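Local coordinates for APC3568 protein (Geobacillus stearothermophilus, PDB 1RFZ), which is of unknown function but belongs to the phosphatidylglycerophosphatase A family and may, like its relatives, remove the terminal phosphate from phosphatidylglycerophosphate, at residues Y36-Y41 with A155-L160; N55-K60 with G150-A155; V27-E32 with P127-Y132; N10-T15 with E62-I67; R91-L96 with C141-D146. One frame throughout, in Å; residues are numbered along the deposited sequence.

Contact 1 (Y36-Y41 with A155-L160); sequences YLQSKY and AASSRL. With SO4 (sulfate ion), chain E.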
# COMPACT_ATOMS: atom_id res chain seq x y z
N TYR A 36 -10.88 19.90 11.88
CA TYR A 36 -12.11 19.37 11.31
C TYR A 36 -12.25 17.87 11.54
O TYR A 36 -13.35 17.38 11.80
CB TYR A 36 -12.16 19.70 9.81
CG TYR A 36 -13.24 19.01 8.99
CD1 TYR A 36 -13.17 17.65 8.70
CD2 TYR A 36 -14.30 19.75 8.46
CE1 TYR A 36 -14.14 17.03 7.88
CE2 TYR A 36 -15.27 19.14 7.64
CZ TYR A 36 -15.20 17.78 7.35
OH TYR A 36 -16.16 17.18 6.55
N LEU A 37 -11.13 17.15 11.46
CA LEU A 37 -11.14 15.70 11.66
C LEU A 37 -11.01 15.28 13.12
O LEU A 37 -11.71 14.37 13.58
CB LEU A 37 -10.01 15.04 10.86
CG LEU A 37 -9.99 15.21 9.34
CD1 LEU A 37 -8.67 14.71 8.77
CD2 LEU A 37 -11.16 14.47 8.73
N GLN A 38 -10.13 15.94 13.86
CA GLN A 38 -9.90 15.57 15.25
C GLN A 38 -10.69 16.36 16.31
O GLN A 38 -10.66 16.01 17.50
CB GLN A 38 -8.41 15.65 15.55
CG GLN A 38 -7.60 14.45 15.05
CD GLN A 38 -7.74 13.23 15.94
OE1 GLN A 38 -7.46 13.30 17.14
NE2 GLN A 38 -8.16 12.11 15.37
N SER A 39 -11.40 17.40 15.88
CA SER A 39 -12.18 18.21 16.81
C SER A 39 -13.15 17.34 17.60
O SER A 39 -13.02 17.20 18.81
CB SER A 39 -12.95 19.28 16.05
OG SER A 39 -13.22 20.39 16.88
N LYS A 40 -14.11 16.75 16.90
CA LYS A 40 -15.11 15.90 17.54
C LYS A 40 -14.54 15.08 18.69
O LYS A 40 -15.03 15.13 19.81
CB LYS A 40 -15.74 14.95 16.51
CG LYS A 40 -16.54 15.64 15.41
CD LYS A 40 -16.88 14.69 14.27
CE LYS A 40 -17.55 15.42 13.11
NZ LYS A 40 -17.55 14.61 11.86
N TYR A 41 -13.47 14.34 18.40
CA TYR A 41 -12.86 13.47 19.40
C TYR A 41 -11.99 14.20 20.41
O TYR A 41 -11.47 13.60 21.35
CB TYR A 41 -12.05 12.38 18.69
CG TYR A 41 -12.88 11.60 17.69
CD1 TYR A 41 -13.37 12.21 16.53
CD2 TYR A 41 -13.23 10.27 17.93
CE1 TYR A 41 -14.18 11.52 15.63
CE2 TYR A 41 -14.04 9.57 17.04
CZ TYR A 41 -14.51 10.20 15.89
OH TYR A 41 -15.32 9.53 15.00
N ALA A 155 -2.76 12.26 7.70
CA ALA A 155 -1.55 11.76 8.35
C ALA A 155 -1.24 12.51 9.65
O ALA A 155 -0.74 11.92 10.61
CB ALA A 155 -0.36 11.87 7.39
N ALA A 156 -1.51 13.81 9.66
CA ALA A 156 -1.28 14.62 10.85
C ALA A 156 -2.24 14.17 11.94
O ALA A 156 -1.90 14.12 13.12
CB ALA A 156 -1.52 16.08 10.52
N SER A 157 -3.46 13.83 11.53
CA SER A 157 -4.49 13.36 12.46
C SER A 157 -4.15 11.96 12.97
O SER A 157 -4.40 11.60 14.12
CB SER A 157 -5.85 13.35 11.76
OG SER A 157 -6.88 13.10 12.70
N SER A 158 -3.58 11.15 12.07
CA SER A 158 -3.17 9.80 12.40
C SER A 158 -2.10 9.91 13.48
O SER A 158 -2.11 9.17 14.45
CB SER A 158 -2.62 9.12 11.15
OG SER A 158 -2.37 7.75 11.39
N ARG A 159 -1.20 10.87 13.31
CA ARG A 159 -0.13 11.12 14.27
C ARG A 159 -0.67 11.77 15.55
O ARG A 159 -0.23 11.45 16.65
CB ARG A 159 0.93 12.04 13.67
CG ARG A 159 1.99 12.43 14.68
CD ARG A 159 3.08 13.25 14.06
NE ARG A 159 4.15 13.52 15.01
CZ ARG A 159 4.03 14.32 16.07
NH1 ARG A 159 2.87 14.92 16.33
NH2 ARG A 159 5.08 14.54 16.86
N LEU A 160 -1.61 12.70 15.40
CA LEU A 160 -2.20 13.33 16.57
C LEU A 160 -2.77 12.20 17.42
O LEU A 160 -2.52 12.11 18.63
CB LEU A 160 -3.30 14.30 16.16
CG LEU A 160 -4.44 14.65 17.14
CD1 LEU A 160 -3.94 14.78 18.56
CD2 LEU A 160 -5.08 15.95 16.70
S SO4 E . 7.49 12.07 15.01
O1 SO4 E . 6.79 10.85 15.48
O2 SO4 E . 7.21 13.18 15.95
O3 SO4 E . 7.07 12.43 13.64
O4 SO4 E . 8.96 11.84 14.97
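The flat carboxamide of Q38 reaches helix 145-163 with both of its ends: OE1 lies 3.3 Å from CG of L160, and NE2 is turned to the hydroxyl of S157. The second flat group, the guanidinium of R159, takes no part in the Q38 contact; it has the sulfate at its edge, with the sulfur in its plane. There NH2 gives O2 a nearly straight bond (2.7 Å, 164°), while the bonds from NE to O2 and O3 are weak. N53 takes a hydrogen bond from NH1 of R159, which helps to fix the group.

Q38 is bent at chi2 (-79°), which folds its chain alongside L160, the two running past each other in opposite directions; CB of Q38 is 3.5 Å from CD2 of L160. The bond from NE2 of Q38 to OG of S157 is weak, and the position of that OG is doubtful. The L37 side chain also packs on I122 of helix 115-125.

A glutamine suits this place because its methylenes can lie along leucine; the chemistry is therefore mostly van der Waals packing with little polar strength, and R159, outside the glutamine contact, binds a sulfate that probably comes from the crystallisation liquor.

Contact 2 (N55-K60 with G150-A155); sequences NRVISK and GAIAAA. With SO4 (sulfate ion), chain E.
V57 faces helix 145-163, and its short side chain divides between two residues of that helix. From CB the two methyls part. CG1, anti to the backbone N (chi1 164°), comes up to CG2 of I152 at 3.9 Å. CG2, beside the backbone N, touches A155 instead, 3.9 Å from its CB and equally near its carbonyl carbon. One turn of helix 145-163 separates the two partners, and the branched valine rests on both.

I58 joins in less closely: its CB bond runs across the interface, but the chain then leans inward so that CG1 lies 4.3 Å from CD1 of I152. Alanine at 155 has only a methyl, which lets V57 come near the helix backbone; I152 supplies the larger aliphatic surface, meeting CG1 of V57 and CG1 of I58. I152 also touches I30 of helix 27-38 and I107 of helix 99-109.

R56 runs off from this interface to the sulfate, where its NE gives O2 a hydrogen bond of 3.0 Å bent to 134°, though the side chain is poorly ordered. CE of K60 lies 3.3 Å from O3, and R159 holds the same ion. Aliphatic packing of valine and isoleucine against isoleucine and alanine, near the centre of the chain, is the usual core of an all-helical domain such as this one.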
# COMPACT_ATOMS: atom_id res chain seq x y z
N ASN A 55 3.20 20.23 10.89
CA ASN A 55 4.62 20.50 10.68
C ASN A 55 5.39 19.20 10.77
O ASN A 55 6.36 18.98 10.04
CB ASN A 55 5.14 21.47 11.74
CG ASN A 55 4.66 22.89 11.53
OD1 ASN A 55 4.71 23.42 10.41
ND2 ASN A 55 4.19 23.53 12.60
N ARG A 56 4.94 18.33 11.67
CA ARG A 56 5.59 17.06 11.87
C ARG A 56 5.63 16.21 10.61
O ARG A 56 6.67 15.66 10.25
CB ARG A 56 4.91 16.29 12.99
CG ARG A 56 5.90 15.56 13.84
CD ARG A 56 6.88 16.54 14.43
NE ARG A 56 8.05 15.86 14.95
CZ ARG A 56 9.06 16.47 15.55
NH1 ARG A 56 9.03 17.79 15.70
NH2 ARG A 56 10.10 15.76 15.99
N VAL A 57 4.48 16.09 9.94
CA VAL A 57 4.39 15.32 8.71
C VAL A 57 5.27 15.92 7.60
O VAL A 57 5.96 15.21 6.87
CB VAL A 57 2.92 15.27 8.23
CG1 VAL A 57 2.84 14.81 6.77
CG2 VAL A 57 2.14 14.33 9.10
N ILE A 58 5.24 17.25 7.50
CA ILE A 58 5.99 17.95 6.48
C ILE A 58 7.50 17.82 6.67
O ILE A 58 8.26 17.86 5.69
CB ILE A 58 5.52 19.42 6.42
CG1 ILE A 58 4.16 19.46 5.71
CG2 ILE A 58 6.52 20.28 5.67
CD1 ILE A 58 3.37 20.75 5.88
N SER A 59 7.94 17.63 7.91
CA SER A 59 9.37 17.46 8.19
C SER A 59 9.97 16.15 7.65
O SER A 59 11.17 15.93 7.73
CB SER A 59 9.60 17.49 9.70
OG SER A 59 8.92 16.41 10.30
N LYS A 60 9.10 15.28 7.13
CA LYS A 60 9.48 13.98 6.58
C LYS A 60 9.87 13.99 5.10
O LYS A 60 9.11 14.47 4.26
CB LYS A 60 8.31 12.99 6.75
CG LYS A 60 8.31 12.18 8.03
CD LYS A 60 7.63 12.89 9.16
CE LYS A 60 7.53 11.97 10.37
NZ LYS A 60 8.87 11.46 10.79
N GLY A 150 -4.97 16.95 1.47
CA GLY A 150 -5.91 16.15 2.22
C GLY A 150 -5.19 15.01 2.91
O GLY A 150 -5.51 14.65 4.05
N ALA A 151 -4.21 14.44 2.21
CA ALA A 151 -3.44 13.36 2.77
C ALA A 151 -2.67 13.89 4.00
O ALA A 151 -2.79 13.34 5.09
CB ALA A 151 -2.49 12.80 1.72
N ILE A 152 -1.90 14.96 3.82
CA ILE A 152 -1.13 15.53 4.92
C ILE A 152 -2.05 15.75 6.13
O ILE A 152 -1.68 15.39 7.27
CB ILE A 152 -0.47 16.89 4.51
CG1 ILE A 152 0.59 16.66 3.43
CG2 ILE A 152 0.19 17.54 5.71
CD1 ILE A 152 1.28 17.93 2.96
N ALA A 153 -3.23 16.32 5.91
CA ALA A 153 -4.18 16.54 7.01
C ALA A 153 -4.49 15.21 7.73
O ALA A 153 -4.46 15.12 8.96
CB ALA A 153 -5.45 17.15 6.48
N ALA A 154 -4.78 14.19 6.93
CA ALA A 154 -5.09 12.85 7.42
C ALA A 154 -3.96 12.27 8.27
O ALA A 154 -4.18 11.84 9.41
CB ALA A 154 -5.37 11.93 6.23
N ALA A 155 -2.76 12.26 7.70
CA ALA A 155 -1.55 11.76 8.35
C ALA A 155 -1.24 12.51 9.65
O ALA A 155 -0.74 11.92 10.61
CB ALA A 155 -0.36 11.87 7.39
S SO4 E . 7.49 12.07 15.01
O1 SO4 E . 6.79 10.85 15.48
O2 SO4 E . 7.21 13.18 15.95
O3 SO4 E . 7.07 12.43 13.64
O4 SO4 E . 8.96 11.84 14.97

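Contact 3 (V27-E32 with P127-Y132); sequences VEKIAE and PGILQY
An apolar contact, in which I129 fits against the first turn of helix 27-38, joins the start of helix 129-134 to that earlier helix. The CB bond of I129 points toward helix 27-38, and the side chain spreads both branches over its partners. Its CD1 lies 3.4 Å from CB of K29 and 3.5 Å from the carbonyl carbon of the same residue, so the tip of the isoleucine rests on backbone as well as side chain. From there it also reaches I30, whose CG1 is 4.1 Å away although the CB bond of I30 points away; the I30 side chain also packs on V54 and I152.

The other branch, CG2, lies along the outer part of the lysine, 3.7 Å from both CD and CE of K29. A bend at chi3 (-70°) turns the far end of the lysine along this methyl, and its NZ is hydrogen-bonded to the carbonyl O of G24. G128, just before I129, has a positive phi (58°), which glycine adopts easily, and it leads the chain into the helix. V25 of a loop and V149 of helix 145-163 also pack on I129.

The chemistry is mostly hydrocarbon packing, partly against backbone. Lysine suits the border because its methylenes can share in burying an isoleucine, while its ammonium group skirts the isoleucine methyl and is satisfied by the carbonyl of G24.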
# COMPACT_ATOMS: atom_id res chain seq x y z
N VAL A 27 0.37 25.99 6.00
CA VAL A 27 0.42 24.96 7.04
C VAL A 27 -0.81 25.07 7.93
O VAL A 27 -1.32 24.07 8.42
CB VAL A 27 1.69 25.12 7.92
CG1 VAL A 27 1.41 24.66 9.37
CG2 VAL A 27 2.85 24.33 7.32
N GLU A 28 -1.26 26.30 8.13
CA GLU A 28 -2.42 26.60 8.97
C GLU A 28 -3.77 26.13 8.42
O GLU A 28 -4.62 25.65 9.16
CB GLU A 28 -2.49 28.11 9.23
CG GLU A 28 -3.71 28.59 10.00
CD GLU A 28 -3.35 29.10 11.39
OE1 GLU A 28 -2.61 30.10 11.49
OE2 GLU A 28 -3.82 28.49 12.37
N LYS A 29 -3.98 26.30 7.12
CA LYS A 29 -5.25 25.88 6.53
C LYS A 29 -5.32 24.36 6.48
O LYS A 29 -6.42 23.77 6.46
CB LYS A 29 -5.42 26.51 5.14
CG LYS A 29 -5.74 28.01 5.22
CD LYS A 29 -5.97 28.65 3.85
CE LYS A 29 -4.69 28.76 3.05
NZ LYS A 29 -4.90 29.57 1.81
N ILE A 30 -4.15 23.72 6.48
CA ILE A 30 -4.04 22.27 6.51
C ILE A 30 -4.41 21.87 7.94
O ILE A 30 -5.22 20.97 8.16
CB ILE A 30 -2.61 21.81 6.24
CG1 ILE A 30 -2.15 22.31 4.87
CG2 ILE A 30 -2.56 20.28 6.25
CD1 ILE A 30 -0.82 21.69 4.44
N ALA A 31 -3.80 22.56 8.90
CA ALA A 31 -4.08 22.31 10.30
C ALA A 31 -5.56 22.60 10.52
O ALA A 31 -6.18 22.06 11.44
CB ALA A 31 -3.22 23.22 11.20
N GLU A 32 -6.12 23.45 9.67
CA GLU A 32 -7.54 23.77 9.80
C GLU A 32 -8.31 22.49 9.48
O GLU A 32 -9.35 22.21 10.08
CB GLU A 32 -7.92 24.92 8.86
CG GLU A 32 -7.35 26.26 9.32
CD GLU A 32 -7.82 27.44 8.48
OE1 GLU A 32 -9.05 27.67 8.42
OE2 GLU A 32 -6.96 28.13 7.89
N PRO A 127 -13.53 19.90 2.54
CA PRO A 127 -13.68 21.11 3.35
C PRO A 127 -12.43 22.02 3.29
O PRO A 127 -11.36 21.58 2.87
CB PRO A 127 -13.93 20.55 4.74
CG PRO A 127 -13.11 19.32 4.75
CD PRO A 127 -13.38 18.71 3.40
N GLY A 128 -12.60 23.29 3.68
CA GLY A 128 -11.51 24.26 3.69
C GLY A 128 -10.82 24.52 2.36
O GLY A 128 -11.47 24.55 1.30
N ILE A 129 -9.50 24.70 2.41
CA ILE A 129 -8.73 24.96 1.20
C ILE A 129 -9.09 24.02 0.06
O ILE A 129 -9.20 24.44 -1.09
CB ILE A 129 -7.22 24.82 1.43
CG1 ILE A 129 -6.97 24.25 2.82
CG2 ILE A 129 -6.54 26.16 1.21
CD1 ILE A 129 -5.51 23.87 3.06
N LEU A 130 -9.25 22.74 0.39
CA LEU A 130 -9.58 21.73 -0.60
C LEU A 130 -10.62 22.30 -1.55
O LEU A 130 -10.57 22.07 -2.77
CB LEU A 130 -10.08 20.46 0.10
CG LEU A 130 -8.98 19.79 0.95
CD1 LEU A 130 -9.54 18.63 1.78
CD2 LEU A 130 -7.86 19.30 0.01
N GLN A 131 -11.55 23.06 -0.97
CA GLN A 131 -12.60 23.71 -1.74
C GLN A 131 -11.97 24.52 -2.87
O GLN A 131 -12.36 24.40 -4.03
CB GLN A 131 -13.39 24.65 -0.83
CG GLN A 131 -14.42 25.48 -1.55
CD GLN A 131 -15.56 24.64 -2.09
OE1 GLN A 131 -16.43 25.14 -2.82
NE2 GLN A 131 -15.58 23.36 -1.73
N TYR A 132 -10.98 25.33 -2.51
CA TYR A 132 -10.29 26.16 -3.49
C TYR A 132 -9.46 25.36 -4.48
O TYR A 132 -9.43 25.68 -5.66
CB TYR A 132 -9.39 27.17 -2.78
CG TYR A 132 -8.29 27.72 -3.66
CD1 TYR A 132 -8.58 28.41 -4.83
CD2 TYR A 132 -6.95 27.52 -3.33
CE1 TYR A 132 -7.56 28.88 -5.66
CE2 TYR A 132 -5.93 27.98 -4.15
CZ TYR A 132 -6.24 28.65 -5.32
OH TYR A 132 -5.23 29.10 -6.14

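Contact 4 (N10-T15 with E62-I67); sequences NNLEQT and EVQNAI
Residues 12-13, leading into helix 13-22, pack on helix 61-76, and Q64 is the side chain on which L12 and E13 both rest. Its CG lies 3.7 Å from the backbone C of L12, and beyond the bend at chi2 the amide lies along the backbone of L12 and E13. OE1 then sits 3.5 Å from CB of L12, whereas NE2 comes 3.4 Å from CB of E13. The carboxylate of E13 and this amide are turned almost parallel, their planes 7° apart.

A water ties the two segments together: it accepts from N of L12 at 2.6 Å and donates to OE1 of Q64 at 3.1 Å. The other end of the amide, NE2, is hydrogen-bonded to the carbonyl O of I58, and the carboxylate of E13 makes a salt bridge with R17. Glutamine is apt here, since it offers an acceptor to the water and a donor to the carbonyl O of I58 while its methylenes pack on leucine.

L12 sends CD1 on to OD1 of N65, at 3.3 Å. Both residues also face another copy of the protein: P85 of the second subunit packs on L12, and L96 of that subunit accepts a weak hydrogen bond from ND2 of N65. The arrangement is a buried, water-bridged helix-helix junction of an all-helical subunit, bordered by a second subunit of the tetramer.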
# COMPACT_ATOMS: atom_id res chain seq x y z
N ASN A 10 18.70 16.30 2.55
CA ASN A 10 18.44 16.84 3.88
C ASN A 10 18.00 18.29 3.84
O ASN A 10 17.88 18.94 4.88
CB ASN A 10 19.68 16.75 4.76
CG ASN A 10 20.14 15.33 4.95
OD1 ASN A 10 19.42 14.37 4.67
ND2 ASN A 10 21.36 15.17 5.45
N ASN A 11 17.74 18.82 2.64
CA ASN A 11 17.33 20.20 2.53
C ASN A 11 16.12 20.48 1.66
O ASN A 11 16.06 21.49 0.95
CB ASN A 11 18.51 21.04 2.11
CG ASN A 11 19.58 21.06 3.18
OD1 ASN A 11 19.39 21.65 4.24
ND2 ASN A 11 20.69 20.37 2.92
N LEU A 12 15.14 19.58 1.77
CA LEU A 12 13.91 19.65 1.01
C LEU A 12 12.74 20.29 1.75
O LEU A 12 11.83 20.81 1.11
CB LEU A 12 13.49 18.25 0.56
CG LEU A 12 14.52 17.37 -0.15
CD1 LEU A 12 13.81 16.13 -0.62
CD2 LEU A 12 15.17 18.10 -1.33
N GLU A 13 12.76 20.28 3.08
CA GLU A 13 11.65 20.84 3.84
C GLU A 13 11.33 22.30 3.53
O GLU A 13 10.18 22.62 3.23
CB GLU A 13 11.88 20.70 5.34
CG GLU A 13 10.56 20.78 6.10
CD GLU A 13 10.74 20.77 7.60
OE1 GLU A 13 11.63 20.04 8.09
OE2 GLU A 13 9.96 21.47 8.29
N GLN A 14 12.32 23.18 3.58
CA GLN A 14 12.04 24.59 3.29
C GLN A 14 11.39 24.80 1.93
O GLN A 14 10.37 25.48 1.81
CB GLN A 14 13.31 25.42 3.37
CG GLN A 14 13.13 26.84 2.90
CD GLN A 14 14.42 27.63 2.98
OE1 GLN A 14 14.93 27.87 4.07
NE2 GLN A 14 14.95 28.03 1.83
N THR A 15 12.00 24.23 0.90
CA THR A 15 11.49 24.36 -0.46
C THR A 15 10.08 23.80 -0.61
O THR A 15 9.25 24.36 -1.32
CB THR A 15 12.43 23.67 -1.46
OG1 THR A 15 13.67 24.37 -1.50
CG2 THR A 15 11.81 23.64 -2.85
N GLU A 62 9.96 11.53 2.90
CA GLU A 62 8.99 10.82 2.09
C GLU A 62 7.87 11.75 1.65
O GLU A 62 7.41 11.66 0.52
CB GLU A 62 8.41 9.62 2.86
CG GLU A 62 7.31 8.91 2.09
CD GLU A 62 7.53 7.40 1.93
OE1 GLU A 62 8.64 6.98 1.54
OE2 GLU A 62 6.56 6.63 2.17
N VAL A 63 7.46 12.66 2.53
CA VAL A 63 6.39 13.60 2.27
C VAL A 63 6.86 14.75 1.40
O VAL A 63 6.09 15.31 0.62
CB VAL A 63 5.86 14.19 3.57
CG1 VAL A 63 4.73 15.19 3.28
CG2 VAL A 63 5.38 13.08 4.48
N GLN A 64 8.11 15.16 1.58
CA GLN A 64 8.66 16.24 0.79
C GLN A 64 8.71 15.67 -0.61
O GLN A 64 8.17 16.24 -1.55
CB GLN A 64 10.09 16.59 1.24
CG GLN A 64 10.21 17.61 2.36
CD GLN A 64 11.12 17.13 3.50
OE1 GLN A 64 12.12 16.45 3.27
NE2 GLN A 64 10.76 17.50 4.73
N ASN A 65 9.37 14.53 -0.71
CA ASN A 65 9.52 13.84 -1.98
C ASN A 65 8.17 13.81 -2.69
O ASN A 65 8.10 13.92 -3.92
CB ASN A 65 10.03 12.42 -1.76
CG ASN A 65 11.52 12.38 -1.52
OD1 ASN A 65 12.21 13.39 -1.68
ND2 ASN A 65 12.04 11.21 -1.17
N ALA A 66 7.11 13.66 -1.90
CA ALA A 66 5.77 13.60 -2.44
C ALA A 66 5.33 15.01 -2.82
O ALA A 66 4.97 15.25 -3.97
CB ALA A 66 4.82 13.01 -1.42
N ILE A 67 5.38 15.93 -1.87
CA ILE A 67 4.98 17.30 -2.12
C ILE A 67 5.70 17.91 -3.31
O ILE A 67 5.08 18.63 -4.09
CB ILE A 67 5.23 18.21 -0.90
CG1 ILE A 67 4.48 17.70 0.32
CG2 ILE A 67 4.79 19.66 -1.23
CD1 ILE A 67 4.54 18.67 1.47
O HOH W 1 15.08 17.45 3.27

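Contact 5 (R91-L96 with C141-D146); sequences RRDEGL and CNTFLD
D93 and T143 meet side by side where helix 86-92 has ended and the chain lies just ahead of helix 145-163. The carboxylate carbon of D93 is anti to the backbone N (chi1 -180°), which carries the group past the threonine rather than straight at it; CB is left as the nearest atom, 3.5 Å from OG1 of T143. Along the same side OD1 of D93 lies 3.8 Å from both OG1 and CG2, so this is a contact of van der Waals type.

In T143 the hydroxyl stands beside its own backbone N (chi1 -72°) and the methyl anti to it. That turns OG1 to the end of helix 86-92, where it is hydrogen-bonded to the carbonyl O of I90. Threonine thus serves two needs: its hydroxyl takes up a helix-end carbonyl, while its methyl lies beside OD1 of the aspartate. The fold element here is a junction of two helices: D93 leaves the first with a positive phi (64°), a left-handed conformation, and D74 of helix 61-76 accepts a hydrogen bond from N of L145, early in the second.

SG of C141 lies 4.3 Å from CA of R91. The arginine takes part through its backbone, because its CB points away and its long chain runs outward. The D93 side chain also touches K136 and D100.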
# COMPACT_ATOMS: atom_id res chain seq x y z
N ARG A 91 -4.09 17.57 -16.78
CA ARG A 91 -4.68 18.89 -16.73
C ARG A 91 -6.18 18.81 -16.48
O ARG A 91 -6.73 19.61 -15.71
CB ARG A 91 -4.42 19.67 -18.01
CG ARG A 91 -4.75 21.13 -17.82
CD ARG A 91 -4.00 22.03 -18.77
NE ARG A 91 -4.18 23.43 -18.38
CZ ARG A 91 -3.68 24.46 -19.06
NH1 ARG A 91 -2.98 24.25 -20.17
NH2 ARG A 91 -3.91 25.70 -18.64
N ARG A 92 -6.83 17.84 -17.10
CA ARG A 92 -8.27 17.64 -16.94
C ARG A 92 -8.63 17.13 -15.55
O ARG A 92 -9.71 17.44 -15.04
CB ARG A 92 -8.80 16.68 -18.00
CG ARG A 92 -8.59 17.14 -19.43
CD ARG A 92 -9.22 18.50 -19.69
NE ARG A 92 -8.83 19.03 -20.99
CZ ARG A 92 -9.25 20.20 -21.47
NH1 ARG A 92 -10.08 20.95 -20.76
NH2 ARG A 92 -8.83 20.62 -22.66
N ASP A 93 -7.75 16.34 -14.94
CA ASP A 93 -8.02 15.79 -13.61
C ASP A 93 -9.23 14.87 -13.73
O ASP A 93 -10.29 15.11 -13.14
CB ASP A 93 -8.30 16.93 -12.61
CG ASP A 93 -8.58 16.43 -11.19
OD1 ASP A 93 -7.81 15.57 -10.69
OD2 ASP A 93 -9.56 16.91 -10.56
N GLU A 94 -9.06 13.81 -14.51
CA GLU A 94 -10.14 12.85 -14.72
C GLU A 94 -10.12 11.71 -13.70
O GLU A 94 -9.06 11.25 -13.27
CB GLU A 94 -10.08 12.32 -16.15
CG GLU A 94 -8.71 11.84 -16.58
CD GLU A 94 -8.69 10.35 -16.81
OE1 GLU A 94 -9.45 9.88 -17.68
OE2 GLU A 94 -7.91 9.65 -16.12
N GLY A 95 -11.32 11.27 -13.32
CA GLY A 95 -11.50 10.21 -12.35
C GLY A 95 -10.82 8.88 -12.61
O GLY A 95 -10.73 8.06 -11.69
N LEU A 96 -10.34 8.65 -13.83
CA LEU A 96 -9.67 7.39 -14.14
C LEU A 96 -8.17 7.46 -13.88
O LEU A 96 -7.49 6.42 -13.90
CB LEU A 96 -9.91 6.98 -15.60
CG LEU A 96 -11.27 6.38 -15.99
CD1 LEU A 96 -11.21 5.94 -17.44
CD2 LEU A 96 -11.61 5.20 -15.10
N CYS A 141 -4.31 24.59 -11.93
CA CYS A 141 -4.38 23.13 -11.94
C CYS A 141 -3.87 22.54 -10.62
O CYS A 141 -2.68 22.66 -10.29
CB CYS A 141 -3.53 22.57 -13.09
SG CYS A 141 -3.39 20.77 -13.07
N ASN A 142 -4.77 21.90 -9.87
CA ASN A 142 -4.43 21.32 -8.58
C ASN A 142 -4.69 19.82 -8.50
O ASN A 142 -5.05 19.30 -7.45
CB ASN A 142 -5.22 22.04 -7.48
CG ASN A 142 -4.92 23.53 -7.43
OD1 ASN A 142 -3.76 23.93 -7.32
ND2 ASN A 142 -5.96 24.35 -7.50
N THR A 143 -4.48 19.13 -9.62
CA THR A 143 -4.68 17.69 -9.69
C THR A 143 -4.08 16.93 -8.51
O THR A 143 -4.77 16.19 -7.80
CB THR A 143 -4.10 17.12 -11.00
OG1 THR A 143 -4.92 17.52 -12.10
CG2 THR A 143 -4.01 15.60 -10.95
N PHE A 144 -2.78 17.10 -8.30
CA PHE A 144 -2.11 16.41 -7.21
C PHE A 144 -2.25 17.07 -5.86
O PHE A 144 -2.58 16.41 -4.87
CB PHE A 144 -0.62 16.30 -7.51
CG PHE A 144 -0.31 15.38 -8.63
CD1 PHE A 144 -0.34 15.84 -9.95
CD2 PHE A 144 0.10 14.08 -8.38
CE1 PHE A 144 0.04 15.00 -11.01
CE2 PHE A 144 0.48 13.22 -9.42
CZ PHE A 144 0.45 13.68 -10.74
N LEU A 145 -2.00 18.38 -5.82
CA LEU A 145 -2.04 19.12 -4.57
C LEU A 145 -3.25 18.97 -3.65
O LEU A 145 -3.08 18.82 -2.44
CB LEU A 145 -1.78 20.61 -4.80
CG LEU A 145 -1.58 21.31 -3.45
CD1 LEU A 145 -0.35 20.72 -2.75
CD2 LEU A 145 -1.44 22.82 -3.62
N ASP A 146 -4.47 19.02 -4.19
CA ASP A 146 -5.62 18.91 -3.29
C ASP A 146 -5.77 17.51 -2.71
O ASP A 146 -6.57 17.29 -1.80
CB ASP A 146 -6.91 19.37 -3.99
CG ASP A 146 -7.50 18.32 -4.89
OD1 ASP A 146 -6.78 17.83 -5.80
OD2 ASP A 146 -8.70 18.00 -4.69

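In the fold
Contact 2 lies nearest the middle of the chain and is essentially aliphatic; contact 1, farther out along the same helix 145-163, adds an amide and, less surely, a hydroxyl to leucine packing. These two share A155, and their arginines converge on one sulfate. Contact 5 uses the other end of that helix, is only partly buried and stands about 25 Å from contact 1 between centres. Helix 27-38 serves contacts 1 and 3, and contact 3, still mainly apolar, touches contact 2 through I30 and I152. Contact 4 adjoins contact 2 but holds different helices; buried yet bordering the second subunit, it has the water bridge, while L96 of contact 5 also packs on neighbouring subunits.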